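Local coordinates for putative aliphatic sulfonates-binding protein (Escherichia coli, PDB 2X26) that probably binds aliphatic sulfonates in the periplasm as the solute-binding component of an ABC-type transport system, at residues I62-F66 and T264-F268; P82-E87 and D177-Q183; H106-F110 and N152-A157; D160-S164 and S240-H244. All blocks are in the same frame, centred on the assembly; numbering follows the deposited sequence.

Contact 1: residues I62-F66 and T264-F268; sequences IPPIF and TADLF
Two helical segments meet at a slant. Their local axes come within 10.3 Å and cross at -61°. Ile-65 N bonds to Ile-62 O at 2.9 Å, and Phe-268 N bonds to Thr-264 O at 2.9 Å. Ile-65 CA is 6.0 Å from Ala-265 CA, and Ile-62 CA is 8.0 Å from Thr-264 CA. Ile-65 points toward the other helix in the mt rotamer. Its CD1 lies 3.6 Å from Thr-264 CG2, and its CG2 lies 4.0 Å from Ala-265 CB. Ile-62 leaves sideways, but its mm rotamer brings CD1 to 3.6 Å from Thr-264 CG2. Thr-264 is m at chi1, which sets this methyl against the CD1 atoms of both isoleucines. Phe-268, chi1 -85°, points across. Its CE2 is 3.7 Å from Ile-62 CG2, and its CD2 is 3.8 Å from Phe-66 CE2. Phe-66, chi1 -74°, meets it obliquely, with centroids 6.0 Å apart and planes at 86°. Helix 255-270 also touches Asn-118 of helix 115-126. It thus packs on helices of both lobes of this periplasmic binding protein fold. The contact between the segments is apolar, so it rests on close fit and burial rather than on directed polar bonds.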
loop_
_atom_site.group_PDB
_atom_site.type_symbol
_atom_site.label_atom_id
_atom_site.label_comp_id
_atom_site.label_asym_id
_atom_site.label_seq_id
_atom_site.Cartn_x
_atom_site.Cartn_y
_atom_site.Cartn_z
ATOM N N ILE A 62 0.403 5.374 4.665
ATOM C CA ILE A 62 1.211 6.491 5.126
ATOM C C ILE A 62 1.719 7.450 4.034
ATOM O O ILE A 62 1.498 8.672 4.163
ATOM C CB ILE A 62 2.408 6.035 6.025
ATOM C CG1 ILE A 62 1.929 5.234 7.251
ATOM C CG2 ILE A 62 3.257 7.273 6.405
ATOM C CD1 ILE A 62 0.725 5.836 7.973
ATOM N N PRO A 63 2.359 6.926 2.958
ATOM C CA PRO A 63 2.903 7.867 1.964
ATOM C C PRO A 63 1.927 8.928 1.454
ATOM O O PRO A 63 2.345 10.066 1.275
ATOM C CB PRO A 63 3.461 6.948 0.854
ATOM C CG PRO A 63 3.885 5.653 1.632
ATOM C CD PRO A 63 2.770 5.522 2.681
ATOM N N PRO A 64 0.640 8.596 1.202
ATOM C CA PRO A 64 -0.248 9.618 0.680
ATOM C C PRO A 64 -0.460 10.779 1.620
ATOM O O PRO A 64 -0.758 11.890 1.155
ATOM C CB PRO A 64 -1.599 8.923 0.569
ATOM C CG PRO A 64 -1.262 7.462 0.460
ATOM C CD PRO A 64 0.014 7.266 1.215
ATOM N N ILE A 65 -0.371 10.525 2.930
ATOM C CA ILE A 65 -0.570 11.623 3.894
ATOM C C ILE A 65 0.548 12.653 3.694
ATOM O O ILE A 65 0.284 13.876 3.638
ATOM C CB ILE A 65 -0.549 11.090 5.360
ATOM C CG1 ILE A 65 -1.722 10.156 5.554
ATOM C CG2 ILE A 65 -0.573 12.293 6.348
ATOM C CD1 ILE A 65 -1.700 9.317 6.914
ATOM N N PHE A 66 1.786 12.187 3.583
ATOM C CA PHE A 66 2.904 13.130 3.277
ATOM C C PHE A 66 2.693 13.938 1.991
ATOM O O PHE A 66 2.878 15.153 1.987
ATOM C CB PHE A 66 4.240 12.393 3.179
ATOM C CG PHE A 66 4.787 11.974 4.480
ATOM C CD1 PHE A 66 5.766 12.714 5.104
ATOM C CD2 PHE A 66 4.326 10.816 5.091
ATOM C CE1 PHE A 66 6.267 12.320 6.325
ATOM C CE2 PHE A 66 4.838 10.418 6.311
ATOM C CZ PHE A 66 5.797 11.180 6.933
ATOM N N THR A 264 -5.138 8.903 11.283
ATOM C CA THR A 264 -3.691 8.759 11.092
ATOM C C THR A 264 -3.053 10.080 10.619
ATOM O O THR A 264 -1.944 10.470 11.049
ATOM C CB THR A 264 -3.373 7.633 10.086
ATOM O OG1 THR A 264 -3.975 6.412 10.577
ATOM C CG2 THR A 264 -1.839 7.442 9.955
ATOM N N ALA A 265 -3.742 10.772 9.714
ATOM C CA ALA A 265 -3.234 12.082 9.271
ATOM C C ALA A 265 -3.133 13.027 10.457
ATOM O O ALA A 265 -2.115 13.713 10.619
ATOM C CB ALA A 265 -4.085 12.680 8.180
ATOM N N ASP A 266 -4.150 13.012 11.320
ATOM C CA ASP A 266 -4.088 13.846 12.529
ATOM C C ASP A 266 -2.925 13.463 13.430
ATOM O O ASP A 266 -2.177 14.348 13.869
ATOM C CB ASP A 266 -5.389 13.822 13.319
ATOM C CG ASP A 266 -6.588 14.319 12.511
ATOM O OD1 ASP A 266 -6.418 14.996 11.474
ATOM O OD2 ASP A 266 -7.717 14.002 12.934
ATOM N N LEU A 267 -2.746 12.162 13.670
ATOM C CA LEU A 267 -1.626 11.668 14.476
ATOM C C LEU A 267 -0.272 12.140 13.921
ATOM O O LEU A 267 0.600 12.621 14.671
ATOM C CB LEU A 267 -1.631 10.132 14.519
ATOM C CG LEU A 267 -0.582 9.456 15.426
ATOM C CD1 LEU A 267 -0.781 9.922 16.885
ATOM C CD2 LEU A 267 -0.577 7.900 15.311
ATOM N N PHE A 268 -0.092 12.003 12.610
ATOM C CA PHE A 268 1.137 12.446 11.974
ATOM C C PHE A 268 1.352 13.960 12.072
ATOM O O PHE A 268 2.459 14.394 12.406
ATOM C CB PHE A 268 1.285 11.904 10.546
ATOM C CG PHE A 268 1.904 10.528 10.499
ATOM C CD1 PHE A 268 1.356 9.478 11.232
ATOM C CD2 PHE A 268 3.042 10.269 9.712
ATOM C CE1 PHE A 268 1.954 8.187 11.195
ATOM C CE2 PHE A 268 3.615 9.015 9.691
ATOM C CZ PHE A 268 3.071 7.972 10.415
#

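Contact 2: residues P82-E87 and D177-Q183; sequences PKPKAE and DGTDLNQ
Both segments are irregular, and Pro-84 CA comes within 4.1 Å of Gly-178 CA. Pro-82, the first residue, points toward Gln-183; their CB atoms are 3.6 Å apart. The CA-to-CB bond of Lys-83 points away, but Lys-83 O accepts from Ala-86 N at 3.0 Å, closing a tight turn. Pro-84 sits at the centre. Its O accepts from Gly-178 N at 2.9 Å, and its CA is 3.3 Å from Gln-183 OE1. Gln-183 (chi1 m, chi2 t) reaches back over Gly-178; a CB on Gly-178 would clash with that OE1. Gly-178 opens a type I turn to Leu-181, closed by Leu-181 N to Gly-178 O at 3.0 Å. Before it, Asp-177 (chi1 p) forms an Asx turn: its OD1 accepts from Thr-179 N at 2.9 Å and from Thr-179 OG1 at 2.8 Å. The two segments lie in the crossovers between the two five-stranded sheets, the usual hinge position of a two-lobed periplasmic binding protein. Lys-85 points away, though its CA is 4.0 Å from Asp-177 OD2. Glu-87 begins strand 87-92. Its O is 3.4 Å from Asp-177 CA, a CA-H...O contact, and its OE2 bonds to Ser-115.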
loop_
_atom_site.group_PDB
_atom_site.type_symbol
_atom_site.label_atom_id
_atom_site.label_comp_id
_atom_site.label_asym_id
_atom_site.label_seq_id
_atom_site.Cartn_x
_atom_site.Cartn_y
_atom_site.Cartn_z
ATOM N N PRO A 82 -6.744 -3.963 5.552
ATOM C CA PRO A 82 -5.493 -3.964 6.270
ATOM C C PRO A 82 -4.935 -5.393 6.474
ATOM O O PRO A 82 -5.681 -6.363 6.385
ATOM C CB PRO A 82 -5.882 -3.417 7.661
ATOM C CG PRO A 82 -7.275 -3.588 7.813
ATOM C CD PRO A 82 -7.893 -3.696 6.429
ATOM N N LYS A 83 -3.634 -5.460 6.753
ATOM C CA LYS A 83 -2.959 -6.747 6.973
ATOM C C LYS A 83 -2.379 -6.729 8.367
ATOM O O LYS A 83 -1.163 -6.626 8.523
ATOM C CB LYS A 83 -1.805 -6.929 5.956
ATOM C CG LYS A 83 -2.232 -6.945 4.476
ATOM C CD LYS A 83 -1.074 -7.477 3.547
ATOM C CE LYS A 83 0.368 -6.996 3.904
ATOM N NZ LYS A 83 1.565 -7.866 3.407
ATOM N N PRO A 84 -3.232 -6.890 9.395
ATOM C CA PRO A 84 -2.674 -6.740 10.774
ATOM C C PRO A 84 -1.640 -7.787 11.165
ATOM O O PRO A 84 -0.737 -7.469 11.938
ATOM C CB PRO A 84 -3.897 -6.854 11.664
ATOM C CG PRO A 84 -4.949 -7.587 10.857
ATOM C CD PRO A 84 -4.684 -7.125 9.409
ATOM N N LYS A 85 -1.719 -8.970 10.564
ATOM C CA LYS A 85 -0.788 -10.067 10.848
ATOM C C LYS A 85 0.555 -9.943 10.136
ATOM O O LYS A 85 1.455 -10.722 10.400
ATOM C CB LYS A 85 -1.417 -11.405 10.466
ATOM C CG LYS A 85 -2.631 -11.715 11.368
ATOM C CD LYS A 85 -3.434 -12.915 10.851
ATOM C CE LYS A 85 -4.097 -13.666 12.051
ATOM N NZ LYS A 85 -5.250 -14.575 11.701
ATOM N N ALA A 86 0.664 -8.938 9.265
ATOM C CA ALA A 86 1.841 -8.698 8.453
ATOM C C ALA A 86 2.687 -7.518 8.981
ATOM O O ALA A 86 3.748 -7.215 8.457
ATOM C CB ALA A 86 1.343 -8.398 7.033
ATOM N N GLU A 87 2.208 -6.817 10.005
ATOM C CA GLU A 87 2.901 -5.618 10.514
ATOM C C GLU A 87 3.162 -5.878 12.014
ATOM O O GLU A 87 2.237 -6.014 12.757
ATOM C CB GLU A 87 1.972 -4.411 10.272
ATOM C CG GLU A 87 2.555 -3.035 10.594
ATOM C CD GLU A 87 3.244 -2.417 9.357
ATOM O OE1 GLU A 87 2.632 -2.484 8.271
ATOM O OE2 GLU A 87 4.361 -1.885 9.497
ATOM N N ASP A 177 1.170 -7.497 17.051
ATOM C CA ASP A 177 0.892 -7.209 15.625
ATOM C C ASP A 177 -0.211 -6.161 15.543
ATOM O O ASP A 177 -0.613 -5.582 16.568
ATOM C CB ASP A 177 0.605 -8.484 14.814
ATOM C CG ASP A 177 -0.721 -9.142 15.180
ATOM O OD1 ASP A 177 -1.603 -8.503 15.825
ATOM O OD2 ASP A 177 -0.926 -10.320 14.807
ATOM N N GLY A 178 -0.714 -5.909 14.344
ATOM C CA GLY A 178 -1.632 -4.772 14.186
ATOM C C GLY A 178 -3.076 -5.072 14.505
ATOM O O GLY A 178 -3.970 -4.225 14.236
ATOM N N THR A 179 -3.320 -6.253 15.074
ATOM C CA THR A 179 -4.662 -6.829 15.139
ATOM C C THR A 179 -5.690 -5.976 15.849
ATOM O O THR A 179 -6.820 -5.784 15.358
ATOM C CB THR A 179 -4.657 -8.234 15.802
ATOM O OG1 THR A 179 -4.109 -9.181 14.883
ATOM C CG2 THR A 179 -6.065 -8.691 16.168
ATOM N N ASP A 180 -5.342 -5.475 17.014
ATOM C CA ASP A 180 -6.322 -4.737 17.777
ATOM C C ASP A 180 -6.037 -3.222 17.620
ATOM O O ASP A 180 -6.527 -2.396 18.400
ATOM C CB ASP A 180 -6.353 -5.264 19.224
ATOM C CG ASP A 180 -6.793 -6.750 19.310
ATOM O OD1 ASP A 180 -7.729 -7.155 18.576
ATOM O OD2 ASP A 180 -6.224 -7.514 20.120
ATOM N N LEU A 181 -5.246 -2.884 16.580
ATOM C CA LEU A 181 -4.823 -1.507 16.314
ATOM C C LEU A 181 -5.639 -0.780 15.255
ATOM O O LEU A 181 -5.233 0.312 14.828
ATOM C CB LEU A 181 -3.306 -1.413 16.026
ATOM C CG LEU A 181 -2.431 -1.913 17.180
ATOM C CD1 LEU A 181 -0.967 -1.918 16.801
ATOM C CD2 LEU A 181 -2.639 -1.087 18.448
ATOM N N ASN A 182 -6.784 -1.376 14.880
ATOM C CA ASN A 182 -7.731 -0.827 13.879
ATOM C C ASN A 182 -7.013 -0.123 12.740
ATOM O O ASN A 182 -7.075 1.098 12.561
ATOM C CB ASN A 182 -8.815 0.068 14.502
ATOM C CG ASN A 182 -9.773 -0.703 15.379
ATOM O OD1 ASN A 182 -9.452 -1.792 15.870
ATOM N ND2 ASN A 182 -10.959 -0.138 15.594
ATOM N N GLN A 183 -6.318 -0.929 11.956
ATOM C CA GLN A 183 -5.628 -0.431 10.803
ATOM C C GLN A 183 -6.536 -0.051 9.612
ATOM O O GLN A 183 -7.687 -0.455 9.506
ATOM C CB GLN A 183 -4.576 -1.451 10.440
ATOM C CG GLN A 183 -3.531 -1.617 11.528
ATOM C CD GLN A 183 -2.369 -2.418 11.047
ATOM O OE1 GLN A 183 -2.560 -3.496 10.499
ATOM N NE2 GLN A 183 -1.157 -1.901 11.216
#

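Contact 3: residues H106-F110 and N152-A157; sequences HKVAF and NVDAWA
Strand 107-110 runs parallel to strand 155-157, with short axes 4.7 Å apart at 29°. Val-108 pairs with Ala-155 and Ala-109 with Trp-156, each at a CA-CA distance of 4.8 Å. Lys-107 O accepts from Asp-154 N at 2.9 Å and, weakly, from Ala-155 N at 3.4 Å. Asp-154, at phi/psi -94/-17, is still outside the strand. Ala-109 N donates to Ala-155 O at 2.9 Å, and Ala-109 O accepts from Ala-157 N at 2.9 Å. Lys-107 and Ala-109 thus use their backbones across this pair. Val-108 and Phe-110 bond through their backbones to strand 135-138 and the residue after it. Two CA-H...O contacts fill in: Val-108 CA to Ala-155 O and Trp-156 CA to Ala-109 O, each 3.5 Å. His-106 ND1 bonds to Asp-102 O, while its CD2 lies 3.2 Å from Asp-154 OD2. Ala-109 CB is 3.8 Å from Val-153 CG2 and 4.2 Å from Trp-156 CD1, on the side facing helix 141-149. Val-108 CG1 and Ala-155 CB, 4.3 Å apart, share the opposite side, where Val-108 touches helix 115-126. Parallel strands joined through helices by beta-alpha-beta crossovers, with strand 107-110 between 135-138 and 155-159, are typical of a type II periplasmic binding protein lobe.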
loop_
_atom_site.group_PDB
_atom_site.type_symbol
_atom_site.label_atom_id
_atom_site.label_comp_id
_atom_site.label_asym_id
_atom_site.label_seq_id
_atom_site.Cartn_x
_atom_site.Cartn_y
_atom_site.Cartn_z
ATOM N N HIS A 106 13.467 0.776 26.828
ATOM C CA HIS A 106 14.286 -0.022 25.889
ATOM C C HIS A 106 14.469 0.611 24.518
ATOM O O HIS A 106 13.772 1.573 24.169
ATOM C CB HIS A 106 13.736 -1.446 25.760
ATOM C CG HIS A 106 13.953 -2.282 26.975
ATOM N ND1 HIS A 106 12.925 -2.720 27.777
ATOM C CD2 HIS A 106 15.095 -2.734 27.548
ATOM C CE1 HIS A 106 13.418 -3.411 28.791
ATOM N NE2 HIS A 106 14.734 -3.434 28.674
ATOM N N LYS A 107 15.423 0.070 23.735
ATOM C CA LYS A 107 15.704 0.572 22.397
ATOM C C LYS A 107 14.856 -0.183 21.367
ATOM O O LYS A 107 14.864 -1.418 21.323
ATOM C CB LYS A 107 17.194 0.415 22.047
ATOM C CG LYS A 107 18.150 1.063 23.022
ATOM C CD LYS A 107 19.569 0.530 22.697
ATOM C CE LYS A 107 20.453 0.385 23.885
ATOM N NZ LYS A 107 21.186 1.645 24.169
ATOM N N VAL A 108 14.117 0.569 20.559
ATOM C CA VAL A 108 13.298 -0.051 19.542
ATOM C C VAL A 108 13.698 0.489 18.165
ATOM O O VAL A 108 13.592 1.706 17.929
ATOM C CB VAL A 108 11.819 0.245 19.816
ATOM C CG1 VAL A 108 10.924 -0.440 18.747
ATOM C CG2 VAL A 108 11.390 -0.211 21.260
ATOM N N ALA A 109 14.070 -0.395 17.231
ATOM C CA ALA A 109 14.437 0.037 15.896
ATOM C C ALA A 109 13.213 0.036 14.985
ATOM O O ALA A 109 12.383 -0.870 15.088
ATOM C CB ALA A 109 15.465 -0.897 15.328
ATOM N N PHE A 110 13.135 1.027 14.095
ATOM C CA PHE A 110 12.104 1.111 13.023
ATOM C C PHE A 110 12.447 2.266 12.098
ATOM O O PHE A 110 13.205 3.152 12.496
ATOM C CB PHE A 110 10.707 1.359 13.616
ATOM C CG PHE A 110 10.614 2.634 14.447
ATOM C CD1 PHE A 110 10.080 3.817 13.912
ATOM C CD2 PHE A 110 11.099 2.653 15.757
ATOM C CE1 PHE A 110 10.025 4.988 14.701
ATOM C CE2 PHE A 110 11.075 3.825 16.524
ATOM C CZ PHE A 110 10.522 4.976 15.986
ATOM N N ASN A 152 21.845 -4.957 19.604
ATOM C CA ASN A 152 21.996 -3.521 19.826
ATOM C C ASN A 152 20.669 -2.779 20.059
ATOM O O ASN A 152 20.639 -1.716 20.699
ATOM C CB ASN A 152 22.829 -2.891 18.717
ATOM C CG ASN A 152 24.323 -3.183 18.871
ATOM O OD1 ASN A 152 24.774 -3.554 19.938
ATOM N ND2 ASN A 152 25.068 -3.046 17.799
ATOM N N VAL A 153 19.546 -3.406 19.675
ATOM C CA VAL A 153 18.225 -2.939 20.092
ATOM C C VAL A 153 17.462 -4.135 20.660
ATOM O O VAL A 153 17.835 -5.292 20.414
ATOM C CB VAL A 153 17.384 -2.318 18.916
ATOM C CG1 VAL A 153 17.946 -0.981 18.522
ATOM C CG2 VAL A 153 17.318 -3.242 17.729
ATOM N N ASP A 154 16.429 -3.871 21.438
ATOM C CA ASP A 154 15.682 -4.980 22.026
ATOM C C ASP A 154 14.478 -5.422 21.245
ATOM O O ASP A 154 13.957 -6.507 21.478
ATOM C CB ASP A 154 15.327 -4.670 23.471
ATOM C CG ASP A 154 16.588 -4.416 24.278
ATOM O OD1 ASP A 154 17.520 -5.260 24.153
ATOM O OD2 ASP A 154 16.674 -3.344 24.891
ATOM N N ALA A 155 14.017 -4.573 20.337
ATOM C CA ALA A 155 12.834 -4.872 19.557
ATOM C C ALA A 155 12.951 -4.183 18.200
ATOM O O ALA A 155 13.642 -3.162 18.088
ATOM C CB ALA A 155 11.566 -4.393 20.281
ATOM N N TRP A 156 12.269 -4.736 17.195
ATOM C CA TRP A 156 12.310 -4.241 15.822
ATOM C C TRP A 156 10.869 -4.204 15.308
ATOM O O TRP A 156 10.160 -5.231 15.248
ATOM C CB TRP A 156 13.193 -5.134 14.936
ATOM C CG TRP A 156 13.327 -4.715 13.486
ATOM C CD1 TRP A 156 13.198 -3.468 12.981
ATOM C CD2 TRP A 156 13.701 -5.550 12.391
ATOM N NE1 TRP A 156 13.420 -3.472 11.620
ATOM C CE2 TRP A 156 13.739 -4.745 11.241
ATOM C CE3 TRP A 156 13.962 -6.922 12.266
ATOM C CZ2 TRP A 156 14.036 -5.248 9.978
ATOM C CZ3 TRP A 156 14.273 -7.425 10.998
ATOM C CH2 TRP A 156 14.303 -6.590 9.885
ATOM N N ALA A 157 10.415 -3.010 14.981
ATOM C CA ALA A 157 9.066 -2.879 14.420
ATOM C C ALA A 157 9.243 -2.819 12.917
ATOM O O ALA A 157 9.997 -1.979 12.404
ATOM C CB ALA A 157 8.387 -1.622 14.963
#

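Contact 4: residues D160-S164 and S240-H244; sequences DPYYS and SYLDH
Ser-240 lies in the last turns of helix 235-243; its OG is 3.0 Å from Ser-164 OG, and the two CA atoms are 6.0 Å apart. Tyr-241 (chi1 t) leaves sideways, but its ring reaches the other segment: CD1 is 3.6 Å from Asp-160 CB and 3.9 Å from Pro-161 CB. The peptide bond before Pro-161 is cis. Tyr-241 O also takes a bond from a water (2.8 Å), which donates to Asp-160 OD2 as well (2.8 Å). This joins the end of helix 235-243 to the turn between strand 155-159 and helix 162-169 in the second lobe. From that turn, Asp-160 OD1 accepts from Ser-164 N at 2.9 Å and Ser-164 OG at 2.7 Å, in the first turn of helix 162-169. Leu-242 points away and packs on helix 220-231. His-244 (chi1 m) follows the helix and points toward Asp-160. Its ND1 donates to Asp-160 OD2 at 2.8 Å, a His-carboxylate hydrogen bond. Tyr-163 CE2 lies over its ring face, 3.4 Å from His-244 CE1; the rings are near parallel (17°) but slid apart.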
loop_
_atom_site.group_PDB
_atom_site.type_symbol
_atom_site.label_atom_id
_atom_site.label_comp_id
_atom_site.label_asym_id
_atom_site.label_seq_id
_atom_site.Cartn_x
_atom_site.Cartn_y
_atom_site.Cartn_z
ATOM N N ASP A 160 6.175 -7.072 6.570
ATOM C CA ASP A 160 6.506 -8.213 5.697
ATOM C C ASP A 160 7.005 -7.674 4.349
ATOM O O ASP A 160 6.450 -6.691 3.811
ATOM C CB ASP A 160 5.230 -9.030 5.492
ATOM C CG ASP A 160 5.292 -10.419 6.071
ATOM O OD1 ASP A 160 6.422 -10.913 6.343
ATOM O OD2 ASP A 160 4.173 -11.053 6.138
ATOM N N PRO A 161 7.957 -8.364 3.722
ATOM C CA PRO A 161 8.446 -9.730 4.038
ATOM C C PRO A 161 9.657 -9.822 4.982
ATOM O O PRO A 161 10.123 -10.932 5.267
ATOM C CB PRO A 161 8.879 -10.237 2.646
ATOM C CG PRO A 161 9.501 -8.971 2.018
ATOM C CD PRO A 161 8.352 -7.975 2.344
ATOM N N TYR A 162 10.153 -8.697 5.485
ATOM C CA TYR A 162 11.254 -8.735 6.442
ATOM C C TYR A 162 10.855 -9.565 7.658
ATOM O O TYR A 162 11.674 -10.293 8.213
ATOM C CB TYR A 162 11.588 -7.328 6.947
ATOM C CG TYR A 162 12.105 -6.383 5.869
ATOM C CD1 TYR A 162 11.310 -5.352 5.399
ATOM C CD2 TYR A 162 13.389 -6.504 5.361
ATOM C CE1 TYR A 162 11.760 -4.477 4.421
ATOM C CE2 TYR A 162 13.856 -5.621 4.361
ATOM C CZ TYR A 162 13.016 -4.597 3.928
ATOM O OH TYR A 162 13.459 -3.687 2.986
ATOM N N TYR A 163 9.609 -9.367 8.076
ATOM C CA TYR A 163 9.059 -10.057 9.220
ATOM C C TYR A 163 9.177 -11.565 8.957
ATOM O O TYR A 163 9.790 -12.272 9.773
ATOM C CB TYR A 163 7.609 -9.613 9.458
ATOM C CG TYR A 163 6.735 -10.598 10.200
ATOM C CD1 TYR A 163 7.265 -11.386 11.237
ATOM C CD2 TYR A 163 5.375 -10.720 9.904
ATOM C CE1 TYR A 163 6.472 -12.302 11.928
ATOM C CE2 TYR A 163 4.572 -11.623 10.610
ATOM C CZ TYR A 163 5.124 -12.412 11.603
ATOM O OH TYR A 163 4.294 -13.303 12.281
ATOM N N SER A 164 8.657 -12.030 7.827
ATOM C CA SER A 164 8.629 -13.465 7.570
ATOM C C SER A 164 10.049 -13.976 7.444
ATOM O O SER A 164 10.346 -15.089 7.905
ATOM C CB SER A 164 7.856 -13.838 6.319
ATOM O OG SER A 164 6.434 -13.627 6.463
ATOM N N SER A 240 4.967 -17.926 3.902
ATOM C CA SER A 240 4.674 -17.226 5.165
ATOM C C SER A 240 4.073 -15.856 4.871
ATOM O O SER A 240 3.058 -15.464 5.471
ATOM C CB SER A 240 5.970 -17.065 5.952
ATOM O OG SER A 240 5.761 -16.487 7.239
ATOM N N TYR A 241 4.692 -15.124 3.946
ATOM C CA TYR A 241 4.189 -13.827 3.548
ATOM C C TYR A 241 2.715 -13.855 3.086
ATOM O O TYR A 241 1.885 -13.026 3.548
ATOM C CB TYR A 241 5.058 -13.300 2.400
ATOM C CG TYR A 241 4.628 -12.000 1.827
ATOM C CD1 TYR A 241 5.061 -10.810 2.370
ATOM C CD2 TYR A 241 3.771 -11.956 0.733
ATOM C CE1 TYR A 241 4.629 -9.571 1.828
ATOM C CE2 TYR A 241 3.358 -10.757 0.180
ATOM C CZ TYR A 241 3.787 -9.584 0.718
ATOM O OH TYR A 241 3.391 -8.418 0.120
ATOM N N LEU A 242 2.363 -14.808 2.223
ATOM C CA LEU A 242 0.963 -14.924 1.755
ATOM C C LEU A 242 0.031 -15.344 2.886
ATOM O O LEU A 242 -1.122 -14.856 2.973
ATOM C CB LEU A 242 0.885 -15.934 0.589
ATOM C CG LEU A 242 1.552 -15.481 -0.718
ATOM C CD1 LEU A 242 1.250 -16.647 -1.696
ATOM C CD2 LEU A 242 0.941 -14.166 -1.275
ATOM N N ASP A 243 0.521 -16.200 3.791
ATOM C CA ASP A 243 -0.280 -16.643 4.925
ATOM C C ASP A 243 -0.631 -15.487 5.927
ATOM O O ASP A 243 -1.534 -15.647 6.748
ATOM C CB ASP A 243 0.441 -17.765 5.656
ATOM C CG ASP A 243 0.396 -19.070 4.910
ATOM O OD1 ASP A 243 -0.466 -19.185 3.993
ATOM O OD2 ASP A 243 1.196 -19.994 5.266
ATOM N N HIS A 244 0.084 -14.369 5.885
ATOM C CA HIS A 244 -0.231 -13.253 6.789
ATOM C C HIS A 244 -1.213 -12.265 6.159
ATOM O O HIS A 244 -1.489 -11.227 6.760
ATOM C CB HIS A 244 1.037 -12.508 7.214
ATOM C CG HIS A 244 2.047 -13.388 7.873
ATOM N ND1 HIS A 244 3.404 -13.231 7.685
ATOM C CD2 HIS A 244 1.895 -14.447 8.705
ATOM C CE1 HIS A 244 4.048 -14.150 8.384
ATOM N NE2 HIS A 244 3.155 -14.903 9.015
HETATM O O HOH W 1 2.066 -10.396 4.393
#

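Overall arrangement
Contacts 1 and 3 are buried, contact 4 partly so, and contact 2 lies at the surface. Contact 1 joins helix to helix through apolar side chains. Contact 3 joins strands of one sheet through backbone bonds. Contact 2 joins two loops and contact 4 a turn and two helix ends; both mix polar bonds with packing. These two touch: Ala-86 O is 3.1 Å from Asp-160 N, a probable hydrogen bond, and their segments alternate along the chain. Strand 155-159 of contact 3 leads into helix 162-169 of contact 4; Trp-156 CH2 packs 4.1 Å from Tyr-162 CB. Contact 1 touches none of the others; its nearest atoms are about 6 Å from those of contact 2.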